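Long-range contacts in Baccell_00875 (Bacteroides cellulosilyticus DSM 14838, PDB 5NO8), which probably acts as a polysaccharide lyase that removes the rhamnose caps from complex arabinogalactan proteins, with glucuronic acid as the likely neighbouring sugar: residues Y490-V496 with P547-F551; Y487-A491 with Y533-E537; G523-V527 with K563-E567. All coordinates share one frame; numbering follows the deposited sequence.

Interaction 1 of 3, residues Y490-V496 with P547-F551; sequences YAIGIPV and PAIQF
Gln550 leaves its helix with CG anti to the backbone N (chi1 -180°) and an extended chain beyond it, which carries its amide across to the backbone of Gly493. The next residue, Phe551, likewise has CG anti to the backbone N (chi1 179°), which swings the CD1–CE1 side of the ring against Ile494 and Val496. The amide makes the one direct polar bond between the segments: Gly493 N donates to Gln550 OE1 at 3.0 Å, with a moderately bent N-H...O angle of 142° and the donor lifted above the carbonyl plane. NE2 is taken up by Tyr686 and by a glycerol, probably from the crystallisation liquor, and bonds at both ends hold the amide in place.

Around this bond the side-chain contacts are apolar. Val496 CG2 presses on Phe551 CE1 at 3.4 Å, crossing it at about a right angle. Ile494 divides its branches, with CG2 in the ring plane at the edge and CD1 approaching obliquely, 3.6 Å from Phe551 CD1. Pro547 lies beside Ile492, with CG 3.7 Å from Ile492 CG1, while its CB sits 3.3 Å from Ala491 O. At the far end Ala548 CB meets the edge of the Tyr490 ring, 3.7 Å from CE2. A water accepts from Ile494 N (3.2 Å) and lies within bonding distance of Ala491 O and Pro547 O, joining loop backbone to helix backbone.

The contact thus seats the loop between helices 469-485 and 496-505 on helix 542-559. Pro495 centres an inverse gamma turn and is the N-cap of helix 496-505, placing the contact just where that helix starts. Helix 448-465 covers Ala491 and Ile494, helix 615-629 packs on Ile492 and Gln550, and helix 562-576 touches Ala548.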
loop_
_atom_site.group_PDB
_atom_site.type_symbol
_atom_site.label_atom_id
_atom_site.label_comp_id
_atom_site.label_asym_id
_atom_site.label_seq_id
_atom_site.Cartn_x
_atom_site.Cartn_y
_atom_site.Cartn_z
ATOM N N TYR A 490 -9.995 8.924 15.395
ATOM C CA TYR A 490 -8.636 8.570 14.984
ATOM C C TYR A 490 -8.281 9.325 13.705
ATOM O O TYR A 490 -8.062 8.735 12.629
ATOM C CB TYR A 490 -8.513 7.070 14.773
ATOM C CG TYR A 490 -8.488 6.258 16.046
ATOM C CD1 TYR A 490 -9.596 6.194 16.898
ATOM C CD2 TYR A 490 -7.355 5.548 16.396
ATOM C CE1 TYR A 490 -9.543 5.444 18.076
ATOM C CE2 TYR A 490 -7.294 4.791 17.564
ATOM C CZ TYR A 490 -8.395 4.742 18.406
ATOM O OH TYR A 490 -8.303 3.972 19.562
ATOM N N ALA A 491 -8.172 10.632 13.831
ATOM C CA ALA A 491 -7.994 11.490 12.659
ATOM C C ALA A 491 -6.545 11.392 12.197
ATOM O O ALA A 491 -5.653 11.153 13.004
ATOM C CB ALA A 491 -8.329 12.932 13.012
ATOM N N ILE A 492 -6.334 11.627 10.901
ATOM C CA ILE A 492 -5.015 11.594 10.311
ATOM C C ILE A 492 -4.316 12.952 10.498
ATOM O O ILE A 492 -4.875 14.011 10.165
ATOM C CB ILE A 492 -5.093 11.283 8.809
ATOM C CG1 ILE A 492 -5.714 9.893 8.584
ATOM C CG2 ILE A 492 -3.692 11.360 8.192
ATOM C CD1 ILE A 492 -6.313 9.730 7.210
ATOM N N GLY A 493 -3.092 12.901 11.002
ATOM C CA GLY A 493 -2.252 14.083 11.096
ATOM C C GLY A 493 -2.817 15.101 12.070
ATOM O O GLY A 493 -2.887 16.292 11.767
ATOM N N ILE A 494 -3.245 14.630 13.240
ATOM C CA ILE A 494 -3.665 15.550 14.298
ATOM C C ILE A 494 -2.399 16.363 14.612
ATOM O O ILE A 494 -1.379 15.772 14.941
ATOM C CB ILE A 494 -4.152 14.790 15.540
ATOM C CG1 ILE A 494 -5.423 13.992 15.198
ATOM C CG2 ILE A 494 -4.411 15.769 16.686
ATOM C CD1 ILE A 494 -5.746 12.893 16.190
ATOM N N PRO A 495 -2.439 17.699 14.439
ATOM C CA PRO A 495 -1.200 18.484 14.540
ATOM C C PRO A 495 -0.759 18.814 15.988
ATOM O O PRO A 495 -0.778 19.980 16.403
ATOM C CB PRO A 495 -1.537 19.743 13.732
ATOM C CG PRO A 495 -3.002 19.913 13.927
ATOM C CD PRO A 495 -3.573 18.529 13.981
ATOM N N VAL A 496 -0.347 17.792 16.732
ATOM C CA VAL A 496 -0.014 17.939 18.152
ATOM C C VAL A 496 1.208 18.838 18.392
ATOM O O VAL A 496 1.122 19.858 19.072
ATOM C CB VAL A 496 0.189 16.561 18.824
ATOM C CG1 VAL A 496 0.682 16.686 20.261
ATOM C CG2 VAL A 496 -1.096 15.748 18.772
ATOM N N PRO A 547 -2.344 6.704 12.250
ATOM C CA PRO A 547 -2.632 7.964 12.968
ATOM C C PRO A 547 -2.701 7.857 14.497
ATOM O O PRO A 547 -2.315 8.814 15.177
ATOM C CB PRO A 547 -3.997 8.345 12.438
ATOM C CG PRO A 547 -3.995 7.821 11.052
ATOM C CD PRO A 547 -3.314 6.489 11.168
ATOM N N ALA A 548 -3.186 6.725 15.019
ATOM C CA ALA A 548 -3.180 6.490 16.472
ATOM C C ALA A 548 -1.781 6.649 17.011
ATOM O O ALA A 548 -1.548 7.361 17.987
ATOM C CB ALA A 548 -3.701 5.088 16.815
ATOM N N ILE A 549 -0.830 6.011 16.346
ATOM C CA ILE A 549 0.538 5.968 16.828
ATOM C C ILE A 549 1.243 7.306 16.566
ATOM O O ILE A 549 2.072 7.747 17.391
ATOM C CB ILE A 549 1.318 4.814 16.172
ATOM C CG1 ILE A 549 0.613 3.477 16.430
ATOM C CG2 ILE A 549 2.748 4.755 16.654
ATOM C CD1 ILE A 549 1.259 2.311 15.722
ATOM N N GLN A 550 0.915 7.930 15.432
ATOM C CA GLN A 550 1.406 9.265 15.043
ATOM C C GLN A 550 1.025 10.269 16.140
ATOM O O GLN A 550 1.854 11.044 16.625
ATOM C CB GLN A 550 0.772 9.670 13.698
ATOM C CG GLN A 550 1.159 11.022 13.115
ATOM C CD GLN A 550 0.287 11.430 11.925
ATOM O OE1 GLN A 550 -0.879 11.004 11.788
ATOM N NE2 GLN A 550 0.844 12.270 11.059
ATOM N N PHE A 551 -0.227 10.197 16.563
ATOM C CA PHE A 551 -0.716 11.054 17.642
ATOM C C PHE A 551 -0.020 10.792 18.973
ATOM O O PHE A 551 0.484 11.729 19.629
ATOM C CB PHE A 551 -2.212 10.867 17.816
ATOM C CG PHE A 551 -2.772 11.693 18.925
ATOM C CD1 PHE A 551 -3.191 12.964 18.679
ATOM C CD2 PHE A 551 -2.816 11.191 20.221
ATOM C CE1 PHE A 551 -3.688 13.763 19.697
ATOM C CE2 PHE A 551 -3.307 11.967 21.245
ATOM C CZ PHE A 551 -3.745 13.246 20.984
HETATM O O HOH W 1 -3.079 11.516 13.994
#

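Interaction 2 of 3, residues Y487-A491 with Y533-E537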
loop_
_atom_site.group_PDB
_atom_site.type_symbol
_atom_site.label_atom_id
_atom_site.label_comp_id
_atom_site.label_asym_id
_atom_site.label_seq_id
_atom_site.Cartn_x
_atom_site.Cartn_y
_atom_site.Cartn_z
ATOM N N TYR A 487 -13.439 13.038 21.688
ATOM C CA TYR A 487 -12.009 12.843 21.909
ATOM C C TYR A 487 -11.381 11.572 21.317
ATOM O O TYR A 487 -10.168 11.449 21.288
ATOM C CB TYR A 487 -11.739 12.931 23.412
ATOM C CG TYR A 487 -11.916 14.350 23.882
ATOM C CD1 TYR A 487 -10.919 15.291 23.656
ATOM C CD2 TYR A 487 -13.103 14.777 24.475
ATOM C CE1 TYR A 487 -11.075 16.610 24.042
ATOM C CE2 TYR A 487 -13.270 16.103 24.868
ATOM C CZ TYR A 487 -12.244 17.012 24.650
ATOM O OH TYR A 487 -12.363 18.331 25.014
ATOM N N GLY A 488 -12.186 10.648 20.820
ATOM C CA GLY A 488 -11.669 9.354 20.352
ATOM C C GLY A 488 -11.739 9.150 18.853
ATOM O O GLY A 488 -11.819 7.999 18.409
ATOM N N PHE A 489 -11.729 10.240 18.070
ATOM C CA PHE A 489 -11.731 10.144 16.604
ATOM C C PHE A 489 -10.267 9.962 16.183
ATOM O O PHE A 489 -9.401 10.760 16.560
ATOM C CB PHE A 489 -12.351 11.403 15.981
ATOM C CG PHE A 489 -12.752 11.263 14.519
ATOM C CD1 PHE A 489 -11.788 11.278 13.498
ATOM C CD2 PHE A 489 -14.093 11.193 14.153
ATOM C CE1 PHE A 489 -12.162 11.183 12.158
ATOM C CE2 PHE A 489 -14.472 11.108 12.821
ATOM C CZ PHE A 489 -13.506 11.094 11.816
ATOM N N TYR A 490 -9.995 8.924 15.395
ATOM C CA TYR A 490 -8.636 8.570 14.984
ATOM C C TYR A 490 -8.281 9.325 13.705
ATOM O O TYR A 490 -8.062 8.735 12.629
ATOM C CB TYR A 490 -8.513 7.070 14.773
ATOM C CG TYR A 490 -8.488 6.258 16.046
ATOM C CD1 TYR A 490 -9.596 6.194 16.898
ATOM C CD2 TYR A 490 -7.355 5.548 16.396
ATOM C CE1 TYR A 490 -9.543 5.444 18.076
ATOM C CE2 TYR A 490 -7.294 4.791 17.564
ATOM C CZ TYR A 490 -8.395 4.742 18.406
ATOM O OH TYR A 490 -8.303 3.972 19.562
ATOM N N ALA A 491 -8.172 10.632 13.831
ATOM C CA ALA A 491 -7.994 11.490 12.659
ATOM C C ALA A 491 -6.545 11.392 12.197
ATOM O O ALA A 491 -5.653 11.153 13.004
ATOM C CB ALA A 491 -8.329 12.932 13.012
ATOM N N TYR A 533 -9.733 -0.915 17.705
ATOM C CA TYR A 533 -9.839 0.289 16.895
ATOM C C TYR A 533 -11.275 0.420 16.403
ATOM O O TYR A 533 -11.802 -0.522 15.801
ATOM C CB TYR A 533 -8.902 0.215 15.689
ATOM C CG TYR A 533 -7.434 0.111 16.016
ATOM C CD1 TYR A 533 -6.687 1.241 16.358
ATOM C CD2 TYR A 533 -6.780 -1.100 15.942
ATOM C CE1 TYR A 533 -5.336 1.144 16.642
ATOM C CE2 TYR A 533 -5.431 -1.211 16.217
ATOM C CZ TYR A 533 -4.716 -0.087 16.567
ATOM O OH TYR A 533 -3.388 -0.230 16.826
ATOM N N PRO A 534 -11.916 1.574 16.635
ATOM C CA PRO A 534 -13.233 1.769 16.033
ATOM C C PRO A 534 -13.184 1.831 14.498
ATOM O O PRO A 534 -12.150 2.214 13.912
ATOM C CB PRO A 534 -13.714 3.121 16.603
ATOM C CG PRO A 534 -12.632 3.647 17.468
ATOM C CD PRO A 534 -11.414 2.799 17.288
ATOM N N ALA A 535 -14.289 1.457 13.859
ATOM C CA ALA A 535 -14.378 1.535 12.410
ATOM C C ALA A 535 -14.502 3.006 12.021
ATOM O O ALA A 535 -15.122 3.793 12.739
ATOM C CB ALA A 535 -15.570 0.740 11.891
ATOM N N HIS A 536 -13.884 3.378 10.905
ATOM C CA HIS A 536 -14.056 4.715 10.334
ATOM C C HIS A 536 -14.585 4.523 8.916
ATOM O O HIS A 536 -15.615 3.877 8.737
ATOM C CB HIS A 536 -12.746 5.523 10.430
ATOM C CG HIS A 536 -12.394 5.928 11.827
ATOM N ND1 HIS A 536 -11.966 5.029 12.780
ATOM C CD2 HIS A 536 -12.423 7.139 12.436
ATOM C CE1 HIS A 536 -11.748 5.667 13.917
ATOM N NE2 HIS A 536 -12.009 6.949 13.731
ATOM N N GLU A 537 -13.905 5.055 7.902
ATOM C CA GLU A 537 -14.396 4.973 6.534
ATOM C C GLU A 537 -14.079 3.591 5.930
ATOM O O GLU A 537 -14.701 3.163 4.955
ATOM C CB GLU A 537 -13.846 6.162 5.734
ATOM C CG GLU A 537 -14.438 7.473 6.286
ATOM C CD GLU A 537 -13.864 8.759 5.706
ATOM O OE1 GLU A 537 -12.858 8.702 4.961
ATOM O OE2 GLU A 537 -14.426 9.838 6.031
#
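The imidazole of His536 reaches between Phe489 and Tyr490 and touches both. From CB, CG stands anti to the carbonyl carbon (chi1 -70°), which turns the ring toward the loop of 487-491. ND1 turns back to Pro534 O in a weak hydrogen bond of 3.0 Å. On the other side of the ring, His536 CD2 stands over one face of Phe489, offset toward its rim and 4.1 Å from Phe489 CE1; with the planes at 83°, this is an edge-to-face pair in which His536 supplies the edge. His536 CE1 packs on Tyr490 CB at 3.6 Å. At the tip, NE2 accepts the backbone N-H of Tyr490 over 3.3 Å in a fairly straight bond (161°), although the donor is tilted from the imidazole plane. One donor and one acceptor bond, together with the Phe489 face, probably restrict the rotation of the ring.

The Tyr490 ring is flanked further by the residues before His536. Pro534 CD comes within 3.3 Å of Tyr490 CE1, and Tyr533 brings the edge of its ring to Tyr490 CE2, with CD1 3.8 Å away. Both side chains cross that of Tyr490 at about a right angle. The phenol oxygens of this group are held farther off, Tyr490 OH by Asn529 and Tyr533 OH by Gln571.

Phe489, Tyr490 and His536 form an aromatic cluster that joins two loops, one following helix 469-485 and the other linking helices 509-529 and 542-559. Tyr449 of helix 448-465 extends it by an edge-to-face contact with Phe489, while Ile544 of helix 542-559 packs against Tyr533 and His536.

Interaction 3 of 3, residues G523-V527 with K563-E567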
loop_
_atom_site.group_PDB
_atom_site.type_symbol
_atom_site.label_atom_id
_atom_site.label_comp_id
_atom_site.label_asym_id
_atom_site.label_seq_id
_atom_site.Cartn_x
_atom_site.Cartn_y
_atom_site.Cartn_z
ATOM N N GLY A 523 -5.361 11.093 23.995
ATOM C CA GLY A 523 -4.356 10.108 24.331
ATOM C C GLY A 523 -4.854 9.016 25.272
ATOM O O GLY A 523 -4.583 7.830 25.066
ATOM N N ASP A 524 -5.601 9.423 26.298
ATOM C CA ASP A 524 -6.156 8.456 27.247
ATOM C C ASP A 524 -7.205 7.563 26.580
ATOM O O ASP A 524 -7.200 6.369 26.823
ATOM C CB ASP A 524 -6.687 9.169 28.507
ATOM C CG ASP A 524 -5.578 9.858 29.301
ATOM O OD1 ASP A 524 -4.378 9.543 29.102
ATOM O OD2 ASP A 524 -5.900 10.736 30.134
ATOM N N VAL A 525 -8.032 8.106 25.688
ATOM C CA VAL A 525 -8.983 7.275 24.930
ATOM C C VAL A 525 -8.245 6.241 24.068
ATOM O O VAL A 525 -8.599 5.062 24.083
ATOM C CB VAL A 525 -9.970 8.102 24.087
ATOM C CG1 VAL A 525 -10.805 7.214 23.156
ATOM C CG2 VAL A 525 -10.904 8.904 24.992
ATOM N N PHE A 526 -7.195 6.660 23.359
ATOM C CA PHE A 526 -6.463 5.727 22.493
ATOM C C PHE A 526 -5.787 4.622 23.281
ATOM O O PHE A 526 -5.794 3.476 22.866
ATOM C CB PHE A 526 -5.424 6.454 21.622
ATOM C CG PHE A 526 -6.003 7.396 20.578
ATOM C CD1 PHE A 526 -7.368 7.492 20.308
ATOM C CD2 PHE A 526 -5.125 8.167 19.803
ATOM C CE1 PHE A 526 -7.843 8.369 19.338
ATOM C CE2 PHE A 526 -5.601 9.034 18.829
ATOM C CZ PHE A 526 -6.954 9.142 18.600
ATOM N N VAL A 527 -5.198 4.971 24.420
ATOM C CA VAL A 527 -4.594 3.984 25.305
ATOM C C VAL A 527 -5.623 2.975 25.843
ATOM O O VAL A 527 -5.337 1.770 25.925
ATOM C CB VAL A 527 -3.835 4.666 26.475
ATOM C CG1 VAL A 527 -3.413 3.663 27.540
ATOM C CG2 VAL A 527 -2.595 5.379 25.951
ATOM N N LYS A 563 3.254 6.375 29.607
ATOM C CA LYS A 563 2.069 5.619 29.210
ATOM C C LYS A 563 1.740 5.751 27.706
ATOM O O LYS A 563 1.217 4.809 27.087
ATOM C CB LYS A 563 0.843 5.991 30.053
ATOM C CG LYS A 563 0.272 7.384 29.853
ATOM C CD LYS A 563 -0.571 7.811 31.064
ATOM C CE LYS A 563 -1.944 8.366 30.703
ATOM N NZ LYS A 563 -2.906 7.286 30.314
ATOM N N TYR A 564 2.050 6.903 27.124
ATOM C CA TYR A 564 1.803 7.086 25.696
ATOM C C TYR A 564 2.856 6.362 24.854
ATOM O O TYR A 564 2.494 5.720 23.870
ATOM C CB TYR A 564 1.659 8.569 25.320
ATOM C CG TYR A 564 0.603 9.288 26.134
ATOM C CD1 TYR A 564 -0.690 8.786 26.231
ATOM C CD2 TYR A 564 0.893 10.477 26.800
ATOM C CE1 TYR A 564 -1.663 9.428 26.987
ATOM C CE2 TYR A 564 -0.080 11.139 27.551
ATOM C CZ TYR A 564 -1.354 10.609 27.646
ATOM O OH TYR A 564 -2.345 11.238 28.377
ATOM N N LEU A 565 4.127 6.431 25.246
ATOM C CA LEU A 565 5.179 5.679 24.567
ATOM C C LEU A 565 5.002 4.182 24.688
ATOM O O LEU A 565 5.297 3.446 23.744
ATOM C CB LEU A 565 6.590 6.051 25.044
ATOM C CG LEU A 565 7.788 5.461 24.255
ATOM C CD1 LEU A 565 7.631 5.603 22.738
ATOM C CD2 LEU A 565 9.109 6.093 24.689
ATOM N N ASP A 566 4.559 3.703 25.850
ATOM C CA ASP A 566 4.310 2.259 26.011
ATOM C C ASP A 566 3.190 1.783 25.060
ATOM O O ASP A 566 3.292 0.711 24.480
ATOM C CB ASP A 566 4.014 1.887 27.483
ATOM C CG ASP A 566 5.266 1.970 28.397
ATOM O OD1 ASP A 566 6.429 2.073 27.913
ATOM O OD2 ASP A 566 5.085 1.897 29.628
ATOM N N GLU A 567 2.176 2.608 24.851
ATOM C CA GLU A 567 1.121 2.290 23.881
ATOM C C GLU A 567 1.641 2.292 22.423
ATOM O O GLU A 567 1.317 1.391 21.644
ATOM C CB GLU A 567 -0.063 3.225 24.027
ATOM C CG GLU A 567 -1.283 2.817 23.199
ATOM C CD GLU A 567 -1.822 1.431 23.535
ATOM O OE1 GLU A 567 -1.720 1.036 24.713
ATOM O OE2 GLU A 567 -2.369 0.752 22.635
HETATM O O HOH W 2 -3.403 -0.137 26.013
#
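Helices 509-529 and 562-576 pack side by side; over residues 523-527 and 563-567 their axes approach to 10.2 Å, with N-to-C directions 41° apart, and the contact has a charged group at one end and Val527 packed at the other. At the charged end a single carboxylate oxygen, Asp524 OD1, takes two donors. Tyr564 OH gives a short hydrogen bond of 2.7 Å, and Lys563 NZ completes a salt bridge at 3.0 Å. Neither donor lies in the carboxylate plane, and they approach OD1 from its opposite faces. This pairing probably favours the charged form of Asp524.

Lys563 reaches the site by an unusual path: its CG lies between the backbone N and the carbonyl carbon (chi1 69°). This first torsion puts CG over the centre of the Tyr564 ring, 3.9 Å above its plane; later bends at chi3 and chi4 bring NZ to Asp524. Lysine and tyrosine thus pack on each other through CG and the ring, while their donors reach OD1 separately.

Next to this site Gly523, without a side chain, lets the ring come close to the helix backbone, with its C 3.6 Å from Tyr564 CE1. Val527 CG2, anti to the carbonyl carbon, meets the edge of the Tyr564 ring, 3.9 Å from CD1, and touches Glu567 CB at 3.8 Å. The side chain of Glu567 passes that of Val527 running the opposite way, and its carboxylate forms a salt bridge with Arg570 and a hydrogen bond with Gln571.

Helix 509-529 is thereby joined to the first turns of helix 562-576, while helix 542-559, which lies between them in sequence, covers Tyr564 through Leu552 and Leu555.

Overall arrangement
All three contacts gather around helix 542-559 and the loops and helices beside it. Interaction 1 is wholly buried and mostly apolar, with one amide bond and a bridging water serving the loop backbone. Interaction 2 begins from the same loop, shares Tyr490 with it, and is more exposed; aromatic edges and a histidine bond replace aliphatic packing. Interaction 3 lies farthest from the centre of the chain and joins helix to helix through a charged rim beside a buried tyrosine and a closely packed valine. Phe526, from the helix of interaction 3, ties them together: its ring stacks on Tyr490 and meets Phe551 edge-to-face, linking the peripheral helix pair to the buried loop.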